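Local coordinates for adapter protein MecA 1 (Bacillus subtilis, PDB 3JTP), which serves as an adapter whose C-terminal domain engages ClpC, delivering ComK, Spx and unfolded or aggregated proteins for proteolysis, at residues L7-F16 / N39-F47. The protein carries 3 engineered substitutions. Sequence-based numbering, arbitrary orientation.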
loop_
_atom_site.group_PDB
_atom_site.type_symbol
_atom_site.label_atom_id
_atom_site.label_comp_id
_atom_site.label_asym_id
_atom_site.label_seq_id
_atom_site.Cartn_x
_atom_site.Cartn_y
_atom_site.Cartn_z
ATOM N N LEU A 7 -8.318 10.940 -1.974
ATOM C CA LEU A 7 -9.186 9.764 -2.036
ATOM C C LEU A 7 -8.458 8.472 -1.632
ATOM O O LEU A 7 -7.237 8.461 -1.423
ATOM C CB LEU A 7 -9.815 9.627 -3.426
ATOM C CG LEU A 7 -8.902 9.657 -4.659
ATOM C CD1 LEU A 7 -9.705 9.314 -5.923
ATOM C CD2 LEU A 7 -8.181 11.000 -4.824
ATOM N N GLN A 8 -9.221 7.389 -1.527
ATOM C CA GLN A 8 -8.714 6.120 -1.015
ATOM C C GLN A 8 -8.489 5.059 -2.100
ATOM O O GLN A 8 -9.149 5.055 -3.142
ATOM C CB GLN A 8 -9.640 5.604 0.086
ATOM C CG GLN A 8 -9.413 6.311 1.417
ATOM C CD GLN A 8 -10.681 6.904 2.015
ATOM O OE1 GLN A 8 -10.643 7.986 2.599
ATOM N NE2 GLN A 8 -11.806 6.209 1.864
ATOM N N PHE A 9 -7.519 4.184 -1.862
ATOM C CA PHE A 9 -7.215 3.112 -2.796
ATOM C C PHE A 9 -6.821 1.846 -2.066
ATOM O O PHE A 9 -6.152 1.894 -1.027
ATOM C CB PHE A 9 -6.079 3.503 -3.741
ATOM C CG PHE A 9 -6.469 4.506 -4.771
ATOM C CD1 PHE A 9 -6.903 4.096 -6.025
ATOM C CD2 PHE A 9 -6.408 5.871 -4.493
ATOM C CE1 PHE A 9 -7.276 5.034 -6.990
ATOM C CE2 PHE A 9 -6.774 6.812 -5.449
ATOM C CZ PHE A 9 -7.208 6.397 -6.698
ATOM N N VAL A 10 -7.246 0.709 -2.603
ATOM C CA VAL A 10 -6.633 -0.536 -2.209
ATOM C C VAL A 10 -5.845 -1.046 -3.390
ATOM O O VAL A 10 -6.403 -1.246 -4.469
ATOM C CB VAL A 10 -7.639 -1.590 -1.844
ATOM C CG1 VAL A 10 -6.934 -2.923 -1.752
ATOM C CG2 VAL A 10 -8.319 -1.241 -0.528
ATOM N N LEU A 11 -4.551 -1.264 -3.175
ATOM C CA LEU A 11 -3.652 -1.717 -4.232
ATOM C C LEU A 11 -3.189 -3.130 -3.912
ATOM O O LEU A 11 -2.891 -3.447 -2.753
ATOM C CB LEU A 11 -2.445 -0.783 -4.339
ATOM C CG LEU A 11 -2.766 0.711 -4.460
ATOM C CD1 LEU A 11 -1.493 1.525 -4.433
ATOM C CD2 LEU A 11 -3.573 1.024 -5.709
ATOM N N ARG A 12 -3.132 -3.994 -4.921
ATOM C CA ARG A 12 -2.709 -5.357 -4.663
ATOM C C ARG A 12 -1.334 -5.631 -5.227
ATOM O O ARG A 12 -1.004 -5.216 -6.356
ATOM C CB ARG A 12 -3.704 -6.367 -5.209
ATOM C CG ARG A 12 -3.710 -6.497 -6.718
ATOM C CD ARG A 12 -4.528 -7.730 -7.126
ATOM N NE ARG A 12 -4.645 -7.856 -8.577
ATOM C CZ ARG A 12 -5.394 -7.050 -9.314
ATOM N NH1 ARG A 12 -6.050 -6.079 -8.707
ATOM N NH2 ARG A 12 -5.468 -7.198 -10.639
ATOM N N PHE A 13 -0.537 -6.338 -4.433
ATOM C CA PHE A 13 0.823 -6.700 -4.824
ATOM C C PHE A 13 0.930 -8.200 -5.002
ATOM O O PHE A 13 0.494 -8.956 -4.148
ATOM C CB PHE A 13 1.827 -6.252 -3.757
ATOM C CG PHE A 13 1.915 -4.764 -3.591
ATOM C CD1 PHE A 13 3.019 -4.062 -4.058
ATOM C CD2 PHE A 13 0.895 -4.059 -2.957
ATOM C CE1 PHE A 13 3.110 -2.693 -3.895
ATOM C CE2 PHE A 13 0.978 -2.672 -2.796
ATOM C CZ PHE A 13 2.093 -1.994 -3.270
ATOM N N GLY A 14 1.542 -8.622 -6.102
ATOM C CA GLY A 14 1.753 -10.036 -6.353
ATOM C C GLY A 14 2.716 -10.694 -5.375
ATOM O O GLY A 14 2.630 -11.889 -5.134
ATOM N N ASP A 15 3.645 -9.928 -4.810
ATOM C CA ASP A 15 4.502 -10.498 -3.780
ATOM C C ASP A 15 5.145 -9.456 -2.869
ATOM O O ASP A 15 5.191 -8.274 -3.183
ATOM C CB ASP A 15 5.564 -11.417 -4.389
ATOM C CG ASP A 15 6.594 -10.654 -5.199
ATOM O OD1 ASP A 15 6.327 -9.475 -5.518
ATOM O OD2 ASP A 15 7.665 -11.227 -5.516
ATOM N N PHE A 16 5.635 -9.914 -1.731
ATOM C CA PHE A 16 6.190 -9.016 -0.740
ATOM C C PHE A 16 7.364 -8.162 -1.244
ATOM O O PHE A 16 7.513 -7.024 -0.812
ATOM C CB PHE A 16 6.587 -9.786 0.521
ATOM C CG PHE A 16 6.747 -8.918 1.707
ATOM C CD1 PHE A 16 5.727 -8.066 2.079
ATOM C CD2 PHE A 16 7.917 -8.928 2.436
ATOM C CE1 PHE A 16 5.861 -7.229 3.165
ATOM C CE2 PHE A 16 8.067 -8.106 3.522
ATOM C CZ PHE A 16 7.033 -7.255 3.896
ATOM N N ASN A 39 -2.617 -15.161 -0.527
ATOM C CA ASN A 39 -1.334 -15.226 -1.234
ATOM C C ASN A 39 -0.867 -13.892 -1.781
ATOM O O ASN A 39 0.232 -13.796 -2.295
ATOM C CB ASN A 39 -1.385 -16.246 -2.388
ATOM C CG ASN A 39 -2.115 -17.530 -2.012
ATOM O OD1 ASN A 39 -3.029 -17.976 -2.724
ATOM N ND2 ASN A 39 -1.727 -18.123 -0.882
ATOM N N ARG A 40 -1.688 -12.857 -1.679
ATOM C CA ARG A 40 -1.248 -11.546 -2.129
ATOM C C ARG A 40 -1.204 -10.523 -1.002
ATOM O O ARG A 40 -1.639 -10.804 0.112
ATOM C CB ARG A 40 -2.071 -11.076 -3.318
ATOM C CG ARG A 40 -2.024 -12.091 -4.442
ATOM C CD ARG A 40 -2.007 -11.462 -5.810
ATOM N NE ARG A 40 -3.328 -11.044 -6.266
ATOM C CZ ARG A 40 -4.162 -11.828 -6.944
ATOM N NH1 ARG A 40 -3.802 -13.075 -7.230
ATOM N NH2 ARG A 40 -5.353 -11.366 -7.336
ATOM N N TYR A 41 -0.619 -9.362 -1.275
ATOM C CA TYR A 41 -0.541 -8.293 -0.275
ATOM C C TYR A 41 -1.395 -7.135 -0.756
ATOM O O TYR A 41 -1.497 -6.882 -1.961
ATOM C CB TYR A 41 0.919 -7.861 -0.011
ATOM C CG TYR A 41 1.703 -8.954 0.679
ATOM C CD1 TYR A 41 1.770 -9.019 2.065
ATOM C CD2 TYR A 41 2.330 -9.962 -0.057
ATOM C CE1 TYR A 41 2.453 -10.041 2.703
ATOM C CE2 TYR A 41 3.011 -10.999 0.575
ATOM C CZ TYR A 41 3.070 -11.027 1.959
ATOM O OH TYR A 41 3.757 -12.038 2.601
ATOM N N TYR A 42 -2.036 -6.456 0.179
ATOM C CA TYR A 42 -2.924 -5.365 -0.156
ATOM C C TYR A 42 -2.553 -4.157 0.673
ATOM O O TYR A 42 -2.386 -4.250 1.886
ATOM C CB TYR A 42 -4.386 -5.771 0.097
ATOM C CG TYR A 42 -4.844 -6.863 -0.836
ATOM C CD1 TYR A 42 -5.596 -6.567 -1.960
ATOM C CD2 TYR A 42 -4.504 -8.191 -0.600
ATOM C CE1 TYR A 42 -6.011 -7.567 -2.823
ATOM C CE2 TYR A 42 -4.915 -9.202 -1.463
ATOM C CZ TYR A 42 -5.670 -8.883 -2.570
ATOM O OH TYR A 42 -6.084 -9.879 -3.431
ATOM N N LEU A 43 -2.390 -3.028 0.007
ATOM C CA LEU A 43 -2.000 -1.817 0.694
ATOM C C LEU A 43 -3.234 -0.963 0.734
ATOM O O LEU A 43 -3.668 -0.471 -0.297
ATOM C CB LEU A 43 -0.945 -1.057 -0.108
ATOM C CG LEU A 43 0.325 -0.495 0.542
ATOM C CD1 LEU A 43 0.759 0.810 -0.133
ATOM C CD2 LEU A 43 0.166 -0.311 2.020
ATOM N N TYR A 44 -3.807 -0.753 1.901
ATOM C CA TYR A 44 -4.809 0.296 1.944
ATOM C C TYR A 44 -4.115 1.662 1.902
ATOM O O TYR A 44 -3.261 1.952 2.724
ATOM C CB TYR A 44 -5.697 0.177 3.162
ATOM C CG TYR A 44 -6.713 1.285 3.227
ATOM C CD1 TYR A 44 -7.717 1.394 2.268
ATOM C CD2 TYR A 44 -6.670 2.227 4.250
ATOM C CE1 TYR A 44 -8.639 2.416 2.319
ATOM C CE2 TYR A 44 -7.593 3.248 4.321
ATOM C CZ TYR A 44 -8.567 3.344 3.357
ATOM O OH TYR A 44 -9.468 4.373 3.449
ATOM N N VAL A 45 -4.470 2.492 0.934
ATOM C CA VAL A 45 -3.760 3.756 0.751
ATOM C C VAL A 45 -4.656 4.986 0.835
ATOM O O VAL A 45 -5.476 5.224 -0.058
ATOM C CB VAL A 45 -3.044 3.800 -0.588
ATOM C CG1 VAL A 45 -2.378 5.167 -0.775
ATOM C CG2 VAL A 45 -2.025 2.701 -0.643
ATOM N N ASP A 46 -4.478 5.771 1.893
ATOM C CA ASP A 46 -5.268 6.977 2.098
ATOM C C ASP A 46 -4.416 8.211 1.901
ATOM O O ASP A 46 -3.578 8.542 2.744
ATOM C CB ASP A 46 -5.875 7.004 3.501
ATOM C CG ASP A 46 -6.858 8.155 3.685
ATOM O OD1 ASP A 46 -7.075 8.903 2.701
ATOM O OD2 ASP A 46 -7.414 8.308 4.804
ATOM N N PHE A 47 -4.630 8.883 0.777
ATOM C CA PHE A 47 -3.944 10.130 0.487
ATOM C C PHE A 47 -4.647 11.308 1.182
ATOM O O PHE A 47 -4.500 12.456 0.766
ATOM C CB PHE A 47 -3.924 10.360 -1.021
ATOM C CG PHE A 47 -3.078 9.372 -1.787
ATOM C CD1 PHE A 47 -1.694 9.463 -1.774
ATOM C CD2 PHE A 47 -3.671 8.369 -2.544
ATOM C CE1 PHE A 47 -0.913 8.569 -2.494
ATOM C CE2 PHE A 47 -2.889 7.465 -3.272
ATOM C CZ PHE A 47 -1.508 7.568 -3.244
#
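F16 holds CG trans to its own N (chi1 -162°), whereas Y41 has CG anti to its carbonyl carbon (chi1 -68°); this sets F16 CD1 over the centre of the Y41 ring, 3.8 Å above its plane. The two rings meet obliquely, planes 44° apart, and F16 CB touches Y41 CE2 at 3.8 Å; the flat tyrosine offers F16 a surface just after strand 8-13 ends. Replacing Y41 with an alanine would probably leave F16 less firmly held on this side, though F96 still meets its ring edge-to-face. Six backbone hydrogen bonds join the strands, from F9 with V45 through L11 with L43 to F13 with Y41, where F13 N reaches Y41 O at 2.7 Å. On the face carrying these six residues, F13 presents CE2 to L43 CB (3.7 Å), and L11 CD1 meets V45 CG2 (4.0 Å); bulky apolar groups suit packing against helices 16-24 and 54-65. On the other face, branched V10 fits between two tyrosines, CG1 against Y42 CD1 and CG2 in plane at the edge of the Y44 ring, while R12 packs its aliphatic CB 3.5 Å from Y42 CE1, its NH1 reaching E68 O in a weak hydrogen bond. Strands 8-13 and 40-46 are antiparallel neighbours, 40-46 the middle of five, in MecA's helix-backed C-terminal sheet.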